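Local atomic coordinates of Cif-like 1 (Burkholderia cenocepacia, PDB entry 7JQY), a protein that probably hydrolyses epoxides, as a Cif-like member of the alpha/beta hydrolase family that assembles into an octamer. Residues G48-L53 / R77-D82; V52-W57 / I117-R122; R65-A70 / A292-Q297; Y96-M101 / F225-A230; L143-V148 / M248-L253. The protein carries 1 engineered substitution. One frame throughout, in Å; residues are numbered along the deposited sequence.

Interaction 1: residues G48-L53 / R77-D82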
# COMPACT_ATOMS: atom_id res chain seq x y z
N GLY B 48 50.35 -6.23 11.33
CA GLY B 48 50.62 -6.59 9.95
C GLY B 48 50.41 -5.43 8.99
O GLY B 48 49.83 -4.39 9.32
N GLU B 49 50.91 -5.63 7.77
CA GLU B 49 50.68 -4.66 6.70
C GLU B 49 49.19 -4.50 6.45
O GLU B 49 48.46 -5.50 6.33
CB GLU B 49 51.38 -5.10 5.41
CG GLU B 49 52.90 -5.09 5.43
CD GLU B 49 53.49 -5.36 4.05
OE1 GLU B 49 53.90 -6.52 3.78
OE2 GLU B 49 53.54 -4.42 3.22
N MET B 50 48.72 -3.26 6.38
CA MET B 50 47.30 -3.01 6.25
C MET B 50 46.84 -3.14 4.80
O MET B 50 47.46 -2.59 3.90
CB MET B 50 46.94 -1.63 6.77
CG MET B 50 45.45 -1.42 6.80
SD MET B 50 44.98 0.13 7.57
CE MET B 50 45.37 -0.25 9.28
N VAL B 51 45.76 -3.88 4.60
CA VAL B 51 45.09 -3.99 3.30
C VAL B 51 43.70 -3.39 3.46
O VAL B 51 42.87 -3.91 4.22
CB VAL B 51 45.01 -5.44 2.80
CG1 VAL B 51 44.36 -5.49 1.43
CG2 VAL B 51 46.39 -6.06 2.76
N VAL B 52 43.44 -2.29 2.74
CA VAL B 52 42.15 -1.61 2.76
C VAL B 52 41.37 -2.04 1.53
O VAL B 52 41.90 -2.03 0.40
CB VAL B 52 42.33 -0.09 2.80
CG1 VAL B 52 41.00 0.61 2.66
CG2 VAL B 52 43.02 0.31 4.09
N LEU B 53 40.12 -2.45 1.74
CA LEU B 53 39.23 -2.92 0.68
C LEU B 53 38.03 -1.98 0.59
O LEU B 53 37.38 -1.71 1.61
CB LEU B 53 38.75 -4.35 0.96
CG LEU B 53 39.84 -5.36 1.37
CD1 LEU B 53 39.26 -6.71 1.69
CD2 LEU B 53 40.85 -5.49 0.25
N ARG B 77 46.63 -7.03 7.77
CA ARG B 77 45.62 -6.38 8.60
C ARG B 77 44.51 -5.86 7.69
O ARG B 77 44.63 -4.79 7.08
CB ARG B 77 46.24 -5.25 9.42
CG ARG B 77 45.34 -4.68 10.52
CD ARG B 77 46.05 -3.53 11.22
NE ARG B 77 45.20 -2.81 12.15
CZ ARG B 77 45.51 -1.64 12.70
NH1 ARG B 77 46.67 -1.06 12.40
NH2 ARG B 77 44.67 -1.06 13.54
N VAL B 78 43.41 -6.61 7.61
CA VAL B 78 42.34 -6.30 6.66
C VAL B 78 41.41 -5.26 7.24
O VAL B 78 40.97 -5.35 8.39
CB VAL B 78 41.58 -7.58 6.26
CG1 VAL B 78 40.66 -7.27 5.09
CG2 VAL B 78 42.55 -8.69 5.89
N VAL B 79 41.09 -4.24 6.43
CA VAL B 79 40.15 -3.19 6.78
C VAL B 79 39.19 -3.04 5.61
O VAL B 79 39.53 -2.40 4.60
CB VAL B 79 40.84 -1.87 7.10
CG1 VAL B 79 39.81 -0.78 7.40
CG2 VAL B 79 41.80 -2.03 8.26
N ALA B 80 37.98 -3.59 5.73
CA ALA B 80 36.94 -3.44 4.73
C ALA B 80 35.98 -2.38 5.22
O ALA B 80 35.34 -2.54 6.27
CB ALA B 80 36.21 -4.76 4.48
N VAL B 81 35.90 -1.27 4.49
CA VAL B 81 35.22 -0.06 4.94
C VAL B 81 33.90 0.10 4.19
O VAL B 81 33.84 -0.08 2.97
CB VAL B 81 36.12 1.18 4.72
CG1 VAL B 81 35.50 2.41 5.35
CG2 VAL B 81 37.51 0.93 5.24
N ASP B 82 32.85 0.46 4.93
CA ASP B 82 31.66 1.06 4.32
C ASP B 82 31.98 2.53 4.10
O ASP B 82 32.05 3.30 5.07
CB ASP B 82 30.44 0.91 5.22
CG ASP B 82 29.88 -0.51 5.27
OD1 ASP B 82 30.11 -1.30 4.32
OD2 ASP B 82 29.18 -0.83 6.27
O HOH W 1 34.71 -2.25 1.48

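Interaction 2: residues V52-W57 / I117-R122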
# COMPACT_ATOMS: atom_id res chain seq x y z
N VAL B 52 43.44 -2.29 2.74
CA VAL B 52 42.15 -1.61 2.76
C VAL B 52 41.37 -2.04 1.53
O VAL B 52 41.90 -2.03 0.40
CB VAL B 52 42.33 -0.09 2.80
CG1 VAL B 52 41.00 0.61 2.66
CG2 VAL B 52 43.02 0.31 4.09
N LEU B 53 40.12 -2.45 1.74
CA LEU B 53 39.23 -2.92 0.68
C LEU B 53 38.03 -1.98 0.59
O LEU B 53 37.38 -1.71 1.61
CB LEU B 53 38.75 -4.35 0.96
CG LEU B 53 39.84 -5.36 1.37
CD1 LEU B 53 39.26 -6.71 1.69
CD2 LEU B 53 40.85 -5.49 0.25
N LEU B 54 37.76 -1.48 -0.61
CA LEU B 54 36.70 -0.51 -0.85
C LEU B 54 35.71 -1.08 -1.86
O LEU B 54 36.05 -1.27 -3.04
CB LEU B 54 37.27 0.82 -1.34
CG LEU B 54 38.22 1.60 -0.41
CD1 LEU B 54 38.72 2.85 -1.11
CD2 LEU B 54 37.55 1.96 0.93
N HIS B 55 34.48 -1.31 -1.40
CA HIS B 55 33.37 -1.80 -2.20
C HIS B 55 32.86 -0.69 -3.14
O HIS B 55 33.36 0.43 -3.16
CB HIS B 55 32.23 -2.24 -1.29
CG HIS B 55 31.62 -1.10 -0.54
ND1 HIS B 55 30.71 -0.24 -1.12
CD2 HIS B 55 31.84 -0.63 0.71
CE1 HIS B 55 30.37 0.69 -0.25
NE2 HIS B 55 31.04 0.47 0.87
N GLY B 56 31.82 -1.01 -3.90
CA GLY B 56 31.18 -0.06 -4.79
C GLY B 56 29.68 -0.03 -4.60
O GLY B 56 29.16 -0.30 -3.51
N TRP B 57 28.98 0.35 -5.68
CA TRP B 57 27.52 0.39 -5.75
C TRP B 57 27.00 -0.80 -6.55
O TRP B 57 27.54 -1.10 -7.63
CB TRP B 57 27.03 1.68 -6.40
CG TRP B 57 25.57 1.93 -6.18
CD1 TRP B 57 25.00 2.73 -5.21
CD2 TRP B 57 24.47 1.37 -6.92
NE1 TRP B 57 23.63 2.69 -5.31
CE2 TRP B 57 23.28 1.86 -6.34
CE3 TRP B 57 24.38 0.49 -8.01
CZ2 TRP B 57 22.02 1.50 -6.82
CZ3 TRP B 57 23.13 0.13 -8.47
CH2 TRP B 57 21.96 0.64 -7.88
N ILE B 117 49.63 1.44 3.17
CA ILE B 117 48.56 0.44 3.03
C ILE B 117 48.64 -0.14 1.62
O ILE B 117 49.13 0.51 0.69
CB ILE B 117 47.16 1.05 3.24
CG1 ILE B 117 46.92 2.12 2.17
CG2 ILE B 117 47.02 1.63 4.65
CD1 ILE B 117 45.52 2.64 2.11
N HIS B 118 48.21 -1.38 1.48
CA HIS B 118 47.81 -1.91 0.18
C HIS B 118 46.34 -1.58 -0.00
O HIS B 118 45.57 -1.54 0.97
CB HIS B 118 48.03 -3.42 0.11
CG HIS B 118 49.44 -3.84 0.39
ND1 HIS B 118 50.41 -3.89 -0.58
CD2 HIS B 118 50.04 -4.21 1.55
CE1 HIS B 118 51.55 -4.29 -0.04
NE2 HIS B 118 51.35 -4.49 1.25
N LEU B 119 45.94 -1.29 -1.24
CA LEU B 119 44.63 -0.72 -1.51
C LEU B 119 43.95 -1.47 -2.64
O LEU B 119 44.52 -1.59 -3.74
CB LEU B 119 44.76 0.78 -1.84
CG LEU B 119 43.49 1.62 -1.82
CD1 LEU B 119 42.68 1.37 -0.55
CD2 LEU B 119 43.83 3.10 -1.99
N VAL B 120 42.74 -1.95 -2.38
CA VAL B 120 41.92 -2.69 -3.34
C VAL B 120 40.57 -2.01 -3.47
O VAL B 120 39.91 -1.73 -2.46
CB VAL B 120 41.73 -4.15 -2.91
CG1 VAL B 120 41.02 -4.95 -4.02
CG2 VAL B 120 43.05 -4.78 -2.51
N GLY B 121 40.14 -1.75 -4.70
CA GLY B 121 38.86 -1.11 -4.93
C GLY B 121 38.18 -1.67 -6.16
O GLY B 121 38.82 -2.19 -7.08
N ARG B 122 36.85 -1.56 -6.16
CA ARG B 122 36.02 -1.90 -7.31
C ARG B 122 34.86 -0.92 -7.40
O ARG B 122 34.47 -0.30 -6.41
CB ARG B 122 35.50 -3.36 -7.25
CG ARG B 122 34.32 -3.60 -6.31
CD ARG B 122 33.67 -4.96 -6.57
NE ARG B 122 33.19 -5.08 -7.94
CZ ARG B 122 32.09 -4.49 -8.40
NH1 ARG B 122 31.34 -3.75 -7.59
NH2 ARG B 122 31.73 -4.64 -9.67
O HOH W 2 29.48 -2.13 -10.18

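Interaction 3: residues R65-A70 / A292-Q297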
# COMPACT_ATOMS: atom_id res chain seq x y z
N ARG B 65 33.67 -10.72 1.62
CA ARG B 65 33.57 -11.75 2.65
C ARG B 65 34.43 -12.97 2.35
O ARG B 65 34.93 -13.62 3.28
CB ARG B 65 32.11 -12.18 2.81
CG ARG B 65 31.53 -12.81 1.58
CD ARG B 65 30.02 -12.80 1.64
NE ARG B 65 29.44 -13.33 0.41
CZ ARG B 65 29.21 -12.60 -0.67
NH1 ARG B 65 29.51 -11.30 -0.67
NH2 ARG B 65 28.69 -13.17 -1.75
N HIS B 66 34.63 -13.31 1.07
CA HIS B 66 35.41 -14.47 0.69
C HIS B 66 36.87 -14.14 0.44
O HIS B 66 37.66 -15.05 0.22
CB HIS B 66 34.84 -15.12 -0.58
CG HIS B 66 33.46 -15.65 -0.41
ND1 HIS B 66 33.15 -16.66 0.49
CD2 HIS B 66 32.29 -15.32 -1.02
CE1 HIS B 66 31.86 -16.92 0.42
NE2 HIS B 66 31.31 -16.13 -0.49
N VAL B 67 37.24 -12.86 0.51
CA VAL B 67 38.61 -12.44 0.30
C VAL B 67 39.32 -12.12 1.61
O VAL B 67 40.49 -12.47 1.78
CB VAL B 67 38.63 -11.23 -0.66
CG1 VAL B 67 40.01 -10.60 -0.72
CG2 VAL B 67 38.19 -11.66 -2.07
N MET B 68 38.63 -11.50 2.56
CA MET B 68 39.28 -11.08 3.81
C MET B 68 39.88 -12.22 4.63
O MET B 68 40.92 -11.98 5.27
CB MET B 68 38.29 -10.28 4.67
CG MET B 68 37.68 -9.11 3.93
SD MET B 68 36.08 -8.61 4.59
CE MET B 68 36.55 -8.10 6.24
N PRO B 69 39.29 -13.42 4.72
CA PRO B 69 39.95 -14.48 5.50
C PRO B 69 41.33 -14.84 4.98
O PRO B 69 42.29 -14.90 5.76
CB PRO B 69 38.97 -15.65 5.39
CG PRO B 69 37.66 -15.03 5.12
CD PRO B 69 37.95 -13.84 4.26
N ALA B 70 41.45 -15.09 3.67
CA ALA B 70 42.74 -15.48 3.11
C ALA B 70 43.78 -14.37 3.24
O ALA B 70 44.96 -14.65 3.46
CB ALA B 70 42.57 -15.89 1.64
N ALA B 292 38.17 -16.94 -5.62
CA ALA B 292 39.35 -17.79 -5.69
C ALA B 292 40.39 -17.20 -6.63
O ALA B 292 41.58 -17.14 -6.31
CB ALA B 292 38.96 -19.20 -6.11
N PHE B 293 39.96 -16.77 -7.82
CA PHE B 293 40.86 -16.10 -8.75
C PHE B 293 41.39 -14.80 -8.15
O PHE B 293 42.59 -14.50 -8.25
CB PHE B 293 40.12 -15.80 -10.06
CG PHE B 293 40.86 -14.89 -10.99
CD1 PHE B 293 40.73 -13.51 -10.90
CD2 PHE B 293 41.68 -15.42 -11.98
CE1 PHE B 293 41.42 -12.68 -11.77
CE2 PHE B 293 42.36 -14.59 -12.85
CZ PHE B 293 42.23 -13.22 -12.75
N LEU B 294 40.51 -14.03 -7.52
CA LEU B 294 40.90 -12.73 -6.98
C LEU B 294 41.87 -12.90 -5.84
O LEU B 294 42.87 -12.18 -5.75
CB LEU B 294 39.65 -11.99 -6.51
CG LEU B 294 39.88 -10.68 -5.79
CD1 LEU B 294 40.69 -9.77 -6.69
CD2 LEU B 294 38.54 -10.06 -5.43
N THR B 295 41.57 -13.83 -4.94
CA THR B 295 42.45 -14.03 -3.80
C THR B 295 43.82 -14.43 -4.30
O THR B 295 44.85 -13.97 -3.77
CB THR B 295 41.87 -15.07 -2.84
OG1 THR B 295 40.80 -14.45 -2.11
CG2 THR B 295 42.90 -15.54 -1.83
N ARG B 296 43.87 -15.28 -5.32
CA ARG B 296 45.14 -15.73 -5.88
C ARG B 296 45.92 -14.58 -6.51
O ARG B 296 47.14 -14.49 -6.38
CB ARG B 296 44.91 -16.84 -6.91
CG ARG B 296 46.19 -17.37 -7.53
CD ARG B 296 47.15 -17.88 -6.47
NE ARG B 296 48.42 -18.33 -7.05
CZ ARG B 296 49.44 -18.78 -6.34
NH1 ARG B 296 49.36 -18.84 -5.02
NH2 ARG B 296 50.55 -19.17 -6.95
N GLN B 297 45.20 -13.69 -7.20
CA GLN B 297 45.79 -12.55 -7.86
C GLN B 297 46.30 -11.54 -6.84
O GLN B 297 47.41 -11.02 -6.98
CB GLN B 297 44.76 -11.94 -8.80
CG GLN B 297 44.60 -12.77 -10.07
CD GLN B 297 45.82 -12.66 -10.94
OE1 GLN B 297 46.58 -11.71 -10.82
NE2 GLN B 297 46.01 -13.62 -11.84

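Interaction 4: residues Y96-M101 / F225-A230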
# COMPACT_ATOMS: atom_id res chain seq x y z
N TYR B 96 30.44 13.62 -1.53
CA TYR B 96 30.33 12.40 -2.31
C TYR B 96 31.13 12.44 -3.62
O TYR B 96 31.03 11.51 -4.41
CB TYR B 96 28.86 12.07 -2.59
CG TYR B 96 28.11 11.73 -1.32
CD1 TYR B 96 27.15 12.60 -0.80
CD2 TYR B 96 28.39 10.57 -0.61
CE1 TYR B 96 26.47 12.30 0.35
CE2 TYR B 96 27.73 10.27 0.55
CZ TYR B 96 26.77 11.14 1.03
OH TYR B 96 26.11 10.84 2.20
N ASP B 97 31.90 13.50 -3.85
CA ASP B 97 32.94 13.46 -4.88
C ASP B 97 34.03 12.50 -4.44
O ASP B 97 34.36 12.41 -3.25
CB ASP B 97 33.53 14.84 -5.13
CG ASP B 97 34.13 15.44 -3.88
OD1 ASP B 97 33.35 15.91 -3.02
OD2 ASP B 97 35.37 15.41 -3.73
N LYS B 98 34.61 11.78 -5.41
CA LYS B 98 35.48 10.66 -5.04
C LYS B 98 36.77 11.12 -4.39
O LYS B 98 37.31 10.42 -3.52
CB LYS B 98 35.77 9.81 -6.28
CG LYS B 98 34.50 9.35 -7.01
CD LYS B 98 33.47 8.83 -6.00
CE LYS B 98 32.06 8.81 -6.58
NZ LYS B 98 31.49 10.15 -6.86
N ALA B 99 37.30 12.29 -4.77
CA ALA B 99 38.52 12.79 -4.15
C ALA B 99 38.32 13.03 -2.66
O ALA B 99 39.18 12.69 -1.84
CB ALA B 99 39.00 14.06 -4.85
N SER B 100 37.20 13.64 -2.29
CA SER B 100 36.94 13.87 -0.88
C SER B 100 36.68 12.57 -0.14
O SER B 100 37.08 12.42 1.02
CB SER B 100 35.75 14.82 -0.72
OG SER B 100 36.13 16.14 -1.05
N MET B 101 36.02 11.61 -0.79
CA MET B 101 35.79 10.32 -0.16
C MET B 101 37.10 9.59 0.10
O MET B 101 37.21 8.84 1.08
CB MET B 101 34.87 9.47 -1.03
CG MET B 101 33.48 10.02 -1.09
SD MET B 101 32.38 9.00 -2.07
CE MET B 101 32.56 7.40 -1.27
N PHE B 225 23.05 7.56 -4.64
CA PHE B 225 22.84 8.26 -5.90
C PHE B 225 23.68 9.52 -6.01
O PHE B 225 23.99 9.96 -7.12
CB PHE B 225 21.36 8.59 -6.08
CG PHE B 225 20.49 7.38 -6.27
CD1 PHE B 225 20.99 6.25 -6.90
CD2 PHE B 225 19.18 7.37 -5.81
CE1 PHE B 225 20.19 5.12 -7.07
CE2 PHE B 225 18.39 6.25 -5.97
CZ PHE B 225 18.89 5.13 -6.61
N GLU B 226 24.02 10.14 -4.87
CA GLU B 226 24.89 11.31 -4.88
C GLU B 226 26.30 10.99 -5.34
O GLU B 226 27.02 11.89 -5.79
CB GLU B 226 24.93 11.95 -3.48
CG GLU B 226 23.61 12.55 -3.02
CD GLU B 226 23.20 13.78 -3.82
OE1 GLU B 226 24.09 14.51 -4.30
OE2 GLU B 226 21.98 14.02 -3.97
N LEU B 227 26.73 9.73 -5.23
CA LEU B 227 27.99 9.34 -5.84
C LEU B 227 27.94 9.55 -7.35
O LEU B 227 28.90 10.06 -7.95
CB LEU B 227 28.31 7.87 -5.54
CG LEU B 227 28.29 7.44 -4.08
CD1 LEU B 227 28.22 5.91 -3.94
CD2 LEU B 227 29.54 7.98 -3.45
N TYR B 228 26.81 9.20 -7.97
CA TYR B 228 26.60 9.36 -9.40
C TYR B 228 26.32 10.81 -9.77
O TYR B 228 26.68 11.25 -10.87
CB TYR B 228 25.44 8.47 -9.86
CG TYR B 228 25.73 6.98 -9.74
CD1 TYR B 228 26.08 6.24 -10.86
CD2 TYR B 228 25.65 6.32 -8.51
CE1 TYR B 228 26.36 4.89 -10.76
CE2 TYR B 228 25.92 4.97 -8.41
CZ TYR B 228 26.27 4.26 -9.54
OH TYR B 228 26.55 2.91 -9.46
N ARG B 229 25.67 11.57 -8.89
CA ARG B 229 25.42 12.97 -9.18
C ARG B 229 26.70 13.79 -9.12
O ARG B 229 26.74 14.89 -9.66
CB ARG B 229 24.37 13.52 -8.22
CG ARG B 229 22.99 12.99 -8.52
CD ARG B 229 22.14 12.88 -7.26
NE ARG B 229 21.01 11.99 -7.49
CZ ARG B 229 20.10 11.68 -6.58
NH1 ARG B 229 20.17 12.20 -5.35
NH2 ARG B 229 19.11 10.85 -6.90
N ALA B 230 27.75 13.24 -8.51
CA ALA B 230 29.06 13.87 -8.46
C ALA B 230 29.96 13.50 -9.64
O ALA B 230 31.10 13.96 -9.68
CB ALA B 230 29.78 13.50 -7.16

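Interaction 5: residues L143-V148 / M248-L253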
# COMPACT_ATOMS: atom_id res chain seq x y z
N LEU B 143 48.39 -0.90 -5.45
CA LEU B 143 47.00 -0.58 -5.75
C LEU B 143 46.45 -1.61 -6.72
O LEU B 143 47.07 -1.90 -7.75
CB LEU B 143 46.89 0.83 -6.34
CG LEU B 143 45.54 1.26 -6.90
CD1 LEU B 143 44.53 1.43 -5.77
CD2 LEU B 143 45.68 2.54 -7.71
N ALA B 144 45.29 -2.19 -6.39
CA ALA B 144 44.61 -3.16 -7.23
C ALA B 144 43.27 -2.59 -7.68
O ALA B 144 42.48 -2.14 -6.84
CB ALA B 144 44.41 -4.50 -6.51
N MET B 145 43.02 -2.63 -8.99
CA MET B 145 41.86 -1.98 -9.58
C MET B 145 40.97 -3.03 -10.25
O MET B 145 41.41 -3.72 -11.17
CB MET B 145 42.31 -0.93 -10.60
CG MET B 145 43.19 0.16 -9.97
SD MET B 145 43.67 1.46 -11.13
CE MET B 145 42.43 2.69 -10.76
N LEU B 146 39.71 -3.12 -9.81
CA LEU B 146 38.82 -4.20 -10.21
C LEU B 146 37.60 -3.69 -10.96
O LEU B 146 36.97 -2.71 -10.55
CB LEU B 146 38.34 -5.01 -8.99
CG LEU B 146 39.31 -5.56 -7.94
CD1 LEU B 146 38.56 -6.53 -7.02
CD2 LEU B 146 40.51 -6.23 -8.57
N ASP B 147 37.29 -4.37 -12.07
CA ASP B 147 35.95 -4.45 -12.66
C ASP B 147 35.47 -3.22 -13.43
O ASP B 147 34.78 -3.38 -14.45
CB ASP B 147 34.93 -4.78 -11.55
CG ASP B 147 35.17 -6.16 -10.96
OD1 ASP B 147 35.61 -7.05 -11.70
OD2 ASP B 147 34.94 -6.35 -9.74
N VAL B 148 35.78 -2.02 -12.98
CA VAL B 148 35.16 -0.81 -13.52
C VAL B 148 36.23 0.21 -13.91
O VAL B 148 37.22 0.36 -13.19
CB VAL B 148 34.17 -0.21 -12.50
CG1 VAL B 148 33.54 1.09 -13.01
CG2 VAL B 148 33.10 -1.22 -12.15
N MET B 248 53.48 3.71 -7.99
CA MET B 248 53.47 2.42 -7.31
C MET B 248 52.96 1.33 -8.24
O MET B 248 52.21 1.60 -9.18
CB MET B 248 52.63 2.50 -6.03
CG MET B 248 51.13 2.44 -6.26
SD MET B 248 50.47 3.98 -6.93
CE MET B 248 50.91 5.13 -5.64
N PRO B 249 53.31 0.07 -7.98
CA PRO B 249 52.79 -1.03 -8.81
C PRO B 249 51.27 -1.12 -8.73
O PRO B 249 50.67 -0.95 -7.67
CB PRO B 249 53.46 -2.28 -8.21
CG PRO B 249 54.67 -1.77 -7.51
CD PRO B 249 54.30 -0.41 -6.99
N VAL B 250 50.67 -1.40 -9.88
CA VAL B 250 49.22 -1.43 -10.03
C VAL B 250 48.82 -2.74 -10.69
O VAL B 250 49.48 -3.20 -11.63
CB VAL B 250 48.71 -0.24 -10.85
CG1 VAL B 250 47.21 -0.38 -11.12
CG2 VAL B 250 49.03 1.07 -10.14
N LEU B 251 47.76 -3.36 -10.17
CA LEU B 251 47.18 -4.58 -10.71
C LEU B 251 45.76 -4.27 -11.17
O LEU B 251 45.00 -3.62 -10.45
CB LEU B 251 47.17 -5.70 -9.67
CG LEU B 251 46.40 -6.99 -9.99
CD1 LEU B 251 47.09 -7.79 -11.07
CD2 LEU B 251 46.20 -7.83 -8.72
N ALA B 252 45.41 -4.71 -12.39
CA ALA B 252 44.10 -4.51 -12.98
C ALA B 252 43.45 -5.86 -13.26
O ALA B 252 44.05 -6.71 -13.92
CB ALA B 252 44.19 -3.68 -14.27
N LEU B 253 42.21 -6.04 -12.78
CA LEU B 253 41.49 -7.31 -12.93
C LEU B 253 40.04 -7.08 -13.31
O LEU B 253 39.42 -6.12 -12.86
CB LEU B 253 41.53 -8.13 -11.64
CG LEU B 253 42.89 -8.47 -11.04
CD1 LEU B 253 42.71 -9.04 -9.63
CD2 LEU B 253 43.63 -9.45 -11.93

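Interaction 1: residues G48-L53 / R77-D82
Met50 and Arg77 open the parallel pairing of strand 50-54 with strand 77-82 in the central sheet of the alpha/beta hydrolase fold. Backbone hydrogen bonds set the register. Arg77 N donates to Glu49 O at 2.8 Å. Val51 N then donates to Arg77 O, Val79 N to Val51 O and Leu53 N to Val79 O. The last bond of the series, Val81 N to Leu53 O, is longer at 3.3 Å. Between these bonds lie CA-H...O contacts such as Met50 CA on Arg77 O. The strand segments run 19° apart.

A water closes the C-terminal end. The water oxygen donates to Leu53 O at 2.7 Å and to Val81 O at 2.8 Å.

One contact joins an apolar group to a charged one. Met50 bends at its last torsion (chi3 -71°), and this carries CE over one face of the Arg77 guanidinium. The methyl sits 3.3 Å above that plane, offset toward the rim and nearest to NH1. NH1 is also hydrogen-bonded to Leu112 O.

The remaining contacts are apolar. On the face of Met50 and Val52, Met50 SD lies 3.9 Å from Val79 CG2. On the other face, Leu53 CD1 meets Val78 CG1 at 3.7 Å. Met68 of helix 68-73, the helix of this beta-alpha-beta unit, packs on both residues.

The chemistry implies a division of labour. The backbone bonds fix the alignment, hydrocarbon fills both faces, and the guanidinium charge stays at the partly exposed start of the pairing.

Interaction 2: residues V52-W57 / I117-R122
Val52 and Leu119 lie side by side where strand 50-54 runs parallel to strand 117-122, in the middle of the alpha/beta hydrolase sheet. Both side chains point the same way. Leu119 CD1 comes to 3.7 Å from Val52 CB. Ile117 approaches the same valine at a slant. Its CG1 sits between the backbone N and the carbonyl carbon (chi1 62°), and from there CD1 reaches to 3.9 Å from Val52 CG2.

On the other face, Leu53 and Val120 also run alongside each other. Leu53 CD2 packs 3.5 Å from Val120 CB, a close apolar contact. Gly121 is paired with Leu54 and has no side chain to add.

Four backbone bonds join the strands: Val52 N to His118 O, Val120 N to Val52 O, Leu54 N to Val120 O and Arg122 N to Leu54 O. Gly121 is the first glycine of a probable nucleophile elbow that turns at the engineered Ser123, whose OG is hydrogen-bonded to Trp57 N. Arg122 is gripped from outside the pair: NE forms a salt bridge with Asp147, NH1 bonds Gln59 and NH2 bonds His284 O.

Beyond the strand, His55 folds back on its own turn. Its ND1 donates to Gly56 O at 2.8 Å, with the oxygen close to the imidazole plane.

Interaction 3: residues R65-A70 / A292-Q297
His66 touches Thr295 through its backbone O, while its ring turns off toward Pro19 and Pro291. One face of that imidazole carries Arg65 CG, 3.7 Å above the plane and offset toward the rim. The Phe293 ring is covered in a similar way by its own helix. Gln297 CG lies 3.5 Å above one face, again toward the rim. This phenyl ring also packs on Leu253, Ala277 and Ala279 of the sheet.

The contact itself is mostly apolar. Val67 CG2 meets Leu294 CD2 at 3.7 Å, and the two side chains cross at about a right angle. Val67 and Thr295 pass in opposite senses, with Thr295 OG1 3.8 Å from Val67 CG2. Ala70 CB and Thr295 CG2 touch at 3.5 Å.

Thr295 places its two branches differently. OG1 is anti to the carbonyl carbon (chi1 -75°) and makes a weak hydrogen bond to Pro291 O in its own helix. The methyl is left to face Ala70. No hydrogen bond crosses between the segments.

Val67, just before helix 68-73, and Ala70 within it thus pack on the C-terminal helix 291-303. The two helices cover one face of the central sheet, as expected of the layered alpha/beta hydrolase fold.

Interaction 4: residues Y96-M101 / F225-A230
Tyr96 and Lys98 lead the contact between the start of helix 98-111 and the end of helix 220-229. The Tyr96 ring meets Glu226 and Leu227 obliquely. Its CD1 lies 3.5 Å from Glu226 CB, and its CD2 lies 4.0 Å from Leu227 CD2. Tyr96 OH is hydrogen-bonded to Pro92 O.

Lys98 has a folded chain. Bends at chi2 (-45°) and chi4 (-67°) curl the ammonium back toward the preceding turn. NZ donates to Tyr96 O at 2.8 Å, in the plane of that carbonyl. It also donates to Leu227 O at 2.8 Å, from slightly outside the carbonyl plane. A salt bridge to Asp234 adds a third partner, which would help to offset the charge of this buried ammonium.

Leu227 CD2 also packs against Met101 SD at 3.3 Å, a tight contact in which the side chains cross at about a right angle. Ala230 CB fits against Tyr96 O at 3.6 Å.

Each helix end has its own polar fixings. Asp97 is the N-cap of helix 98-111. Its OD2 accepts from Ser100 N at 2.9 Å, from above the carboxylate plane, and from Ser100 OG on the syn side. Glu226 OE2 forms a salt bridge with Arg229 NH1, lying in the guanidinium plane. Leu93 of a second subunit packs on Glu226.

Helix 220-229 belongs to the helices inserted between strands 140-146 and 250-255. The contact is therefore consistent with the junction of core and helical cap in epoxide hydrolases of the alpha/beta hydrolase family.

Interaction 5: residues L143-V148 / M248-L253
Two neighbouring parallel strands of the alpha/beta hydrolase sheet meet here, with Leu143 beside Val250 and Leu146 beside Leu253. The chain between them includes a long run of helices, so residues far apart in sequence become sheet neighbours.

Five backbone bonds hold the pair. Leu143 N donates to Pro249 O, the longest of them at 3.2 Å. Leu251 N follows to Leu143 O, then Met145 N to Leu251 O at 2.7 Å, and Leu253 N to Met145 O. Asp147 N extends the pairing past the strand end and donates to Leu253 O at 2.9 Å.

On one face, Leu146 and Leu253 lie alongside each other and point the same way. Leu146 CD2 touches Leu253 CD1 at 3.7 Å. Ala144 CB faces Leu251 CB at 4.4 Å and presents little bulk.

On the other face, Met145 SD rests 4.0 Å from Val250 CG1. A bend at chi3 (97°) turns the methyl end of Met145 away from the valine.

Asp147, the strand-end partner of Arg122, has a positive phi (77°), which turns the chain. Its backbone O is hydrogen-bonded to Asn259 ND2.

Helix 291-303 covers the face of Ala144, Leu146, Leu251 and Leu253 through Leu294, Gln297, Leu298 and Phe301. Helix 124-135 covers the Met145 face. Strand 117-122 flanks residues 143-146, and strand 274-279 flanks residues 250-253.

In the fold
Interactions 1, 2 and 5 are buried pairings within one sheet, held by regular backbone bonds and apolar side chains. Interactions 1 and 2 share Val52 and Leu53, so strand 50-54 is gripped along both edges. Interaction 5 lies farther across the sheet. It joins interaction 2 through the Leu119 and Ala144 backbones and the Arg122-Asp147 salt bridge. Interaction 3 is only partly buried and lacks hydrogen bonds between its segments. Its helices rest on Leu53 of interactions 1 and 2 and on Leu253 of interaction 5. Interaction 4 is buried but differs chemically, with a lysine ammonium bonded to a carbonyl of its own segment and to one of the other. It lies about 28 Å from interaction 3, centre to centre.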